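Local coordinates for monomethylamine corrinoid protein 1 (Methanosarcina barkeri, PDB 3EZX) that carries a methyl group on its corrinoid cofactor between the proteins MtmB and MtbA in methanogenesis from methylamine, at residues Ile96-Glu101 and Glu133-Glu138. Residues are numbered along the deposited sequence; the frame is centred on the assembly and turned at random.
Sequences ITFVAE and ENVVEE
In the Rossmann-like B12-binding domain, Phe98 and Ile96 of parallel strand 94-99 meet Val135 and Glu138 of helix 132-141, a worked example of how helices are seated on a parallel sheet. Alternate strand residues, two apart, face the helix, and they are met by helix residues three apart, almost one turn. The centre of the seam is a CH-pi contact: Val135 CG2 stands over one face of the Phe98 ring, 4.0 Å from its centroid and only 11° off the normal. The other branch, Val135 CG1, lies over the same face, towards Phe98 CE2, 3.7 Å away. A chi1 of 58° lodges Phe98 CG between its backbone N and carbonyl carbon and sets the ring in front of Val135. Leu165 of helix 161-171 touches both residues. Were Phe98 an alanine, both Val135 methyls would probably lose the ring face they rest on, opening a gap between strand and helix. The second pair is mainly aliphatic and uses the stem of an acidic residue. Glu138 meets Ile96 through its CG, which, held anti to the backbone N (chi1 -164°), lies 3.8 Å from both Ile96 CG2 and Ile96 CD1.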
loop_
_atom_site.group_PDB
_atom_site.type_symbol
_atom_site.label_atom_id
_atom_site.label_comp_id
_atom_site.label_asym_id
_atom_site.label_seq_id
_atom_site.Cartn_x
_atom_site.Cartn_y
_atom_site.Cartn_z
ATOM N N ILE A 96 -10.524 2.327 -6.673
ATOM C CA ILE A 96 -10.281 1.021 -7.271
ATOM C C ILE A 96 -8.794 0.755 -7.063
ATOM O O ILE A 96 -7.952 1.362 -7.739
ATOM C CB ILE A 96 -10.613 1.039 -8.789
ATOM C CG1 ILE A 96 -12.096 1.416 -9.002
ATOM C CG2 ILE A 96 -10.289 -0.317 -9.398
ATOM C CD1 ILE A 96 -12.461 1.602 -10.470
ATOM N N THR A 97 -8.483 -0.129 -6.115
ATOM C CA THR A 97 -7.103 -0.455 -5.769
ATOM C C THR A 97 -6.549 -1.728 -6.389
ATOM O O THR A 97 -7.248 -2.738 -6.495
ATOM C CB THR A 97 -6.937 -0.574 -4.225
ATOM O OG1 THR A 97 -7.948 -1.443 -3.685
ATOM C CG2 THR A 97 -7.039 0.803 -3.556
ATOM N N PHE A 98 -5.273 -1.691 -6.758
ATOM C CA PHE A 98 -4.674 -2.856 -7.394
ATOM C C PHE A 98 -3.149 -2.823 -7.368
ATOM O O PHE A 98 -2.542 -1.784 -7.138
ATOM C CB PHE A 98 -5.134 -2.894 -8.844
ATOM C CG PHE A 98 -4.771 -1.650 -9.607
ATOM C CD1 PHE A 98 -3.584 -1.584 -10.321
ATOM C CD2 PHE A 98 -5.595 -0.530 -9.576
ATOM C CE1 PHE A 98 -3.216 -0.419 -10.992
ATOM C CE2 PHE A 98 -5.237 0.637 -10.241
ATOM C CZ PHE A 98 -4.043 0.693 -10.953
ATOM N N VAL A 99 -2.539 -3.979 -7.595
ATOM C CA VAL A 99 -1.095 -4.091 -7.658
ATOM C C VAL A 99 -0.817 -4.475 -9.115
ATOM O O VAL A 99 -1.490 -5.339 -9.666
ATOM C CB VAL A 99 -0.581 -5.196 -6.723
ATOM C CG1 VAL A 99 0.937 -5.239 -6.766
ATOM C CG2 VAL A 99 -1.080 -4.953 -5.312
ATOM N N ALA A 100 0.166 -3.827 -9.732
ATOM C CA ALA A 100 0.521 -4.082 -11.127
ATOM C C ALA A 100 0.655 -5.557 -11.513
ATOM O O ALA A 100 0.883 -6.422 -10.664
ATOM C CB ALA A 100 1.804 -3.352 -11.468
ATOM N N GLU A 101 0.527 -5.830 -12.809
ATOM C CA GLU A 101 0.627 -7.188 -13.342
ATOM C C GLU A 101 1.974 -7.827 -13.038
ATOM O O GLU A 101 3.015 -7.197 -13.200
ATOM C CB GLU A 101 0.418 -7.175 -14.858
ATOM C CG GLU A 101 0.315 -8.555 -15.484
ATOM C CD GLU A 101 0.142 -8.493 -16.988
ATOM O OE1 GLU A 101 -0.661 -7.657 -17.452
ATOM O OE2 GLU A 101 0.799 -9.280 -17.705
ATOM N N GLU A 133 -6.009 -4.170 -18.466
ATOM C CA GLU A 133 -7.330 -4.134 -19.068
ATOM C C GLU A 133 -8.450 -4.359 -18.059
ATOM O O GLU A 133 -9.532 -3.794 -18.204
ATOM C CB GLU A 133 -7.419 -5.157 -20.198
ATOM C CG GLU A 133 -6.603 -4.755 -21.414
ATOM C CD GLU A 133 -6.789 -5.688 -22.594
ATOM O OE1 GLU A 133 -7.949 -6.024 -22.920
ATOM O OE2 GLU A 133 -5.771 -6.075 -23.205
ATOM N N ASN A 134 -8.203 -5.177 -17.038
ATOM C CA ASN A 134 -9.225 -5.415 -16.025
ATOM C C ASN A 134 -9.413 -4.173 -15.161
ATOM O O ASN A 134 -10.469 -3.989 -14.556
ATOM C CB ASN A 134 -8.869 -6.608 -15.135
ATOM C CG ASN A 134 -8.965 -7.930 -15.866
ATOM O OD1 ASN A 134 -9.905 -8.167 -16.622
ATOM N ND2 ASN A 134 -7.996 -8.805 -15.637
ATOM N N VAL A 135 -8.385 -3.329 -15.094
ATOM C CA VAL A 135 -8.475 -2.098 -14.319
ATOM C C VAL A 135 -9.278 -1.131 -15.176
ATOM O O VAL A 135 -10.124 -0.388 -14.676
ATOM C CB VAL A 135 -7.077 -1.488 -14.026
ATOM C CG1 VAL A 135 -7.227 -0.171 -13.280
ATOM C CG2 VAL A 135 -6.245 -2.452 -13.194
ATOM N N VAL A 136 -9.007 -1.159 -16.479
ATOM C CA VAL A 136 -9.708 -0.311 -17.433
ATOM C C VAL A 136 -11.172 -0.734 -17.498
ATOM O O VAL A 136 -12.063 0.106 -17.581
ATOM C CB VAL A 136 -9.102 -0.421 -18.847
ATOM C CG1 VAL A 136 -9.916 0.403 -19.828
ATOM C CG2 VAL A 136 -7.669 0.064 -18.832
ATOM N N GLU A 137 -11.417 -2.039 -17.461
ATOM C CA GLU A 137 -12.781 -2.544 -17.509
ATOM C C GLU A 137 -13.537 -2.119 -16.260
ATOM O O GLU A 137 -14.725 -1.795 -16.321
ATOM C CB GLU A 137 -12.790 -4.072 -17.639
ATOM C CG GLU A 137 -12.677 -4.560 -19.077
ATOM C CD GLU A 137 -12.632 -6.074 -19.194
ATOM O OE1 GLU A 137 -13.411 -6.753 -18.490
ATOM O OE2 GLU A 137 -11.826 -6.583 -20.002
ATOM N N GLU A 138 -12.840 -2.112 -15.130
ATOM C CA GLU A 138 -13.447 -1.727 -13.863
ATOM C C GLU A 138 -13.781 -0.240 -13.890
ATOM O O GLU A 138 -14.844 0.176 -13.424
ATOM C CB GLU A 138 -12.485 -2.021 -12.711
ATOM C CG GLU A 138 -13.132 -2.026 -11.335
ATOM C CD GLU A 138 -14.219 -3.079 -11.210
ATOM O OE1 GLU A 138 -14.064 -4.163 -11.812
ATOM O OE2 GLU A 138 -15.221 -2.831 -10.504
#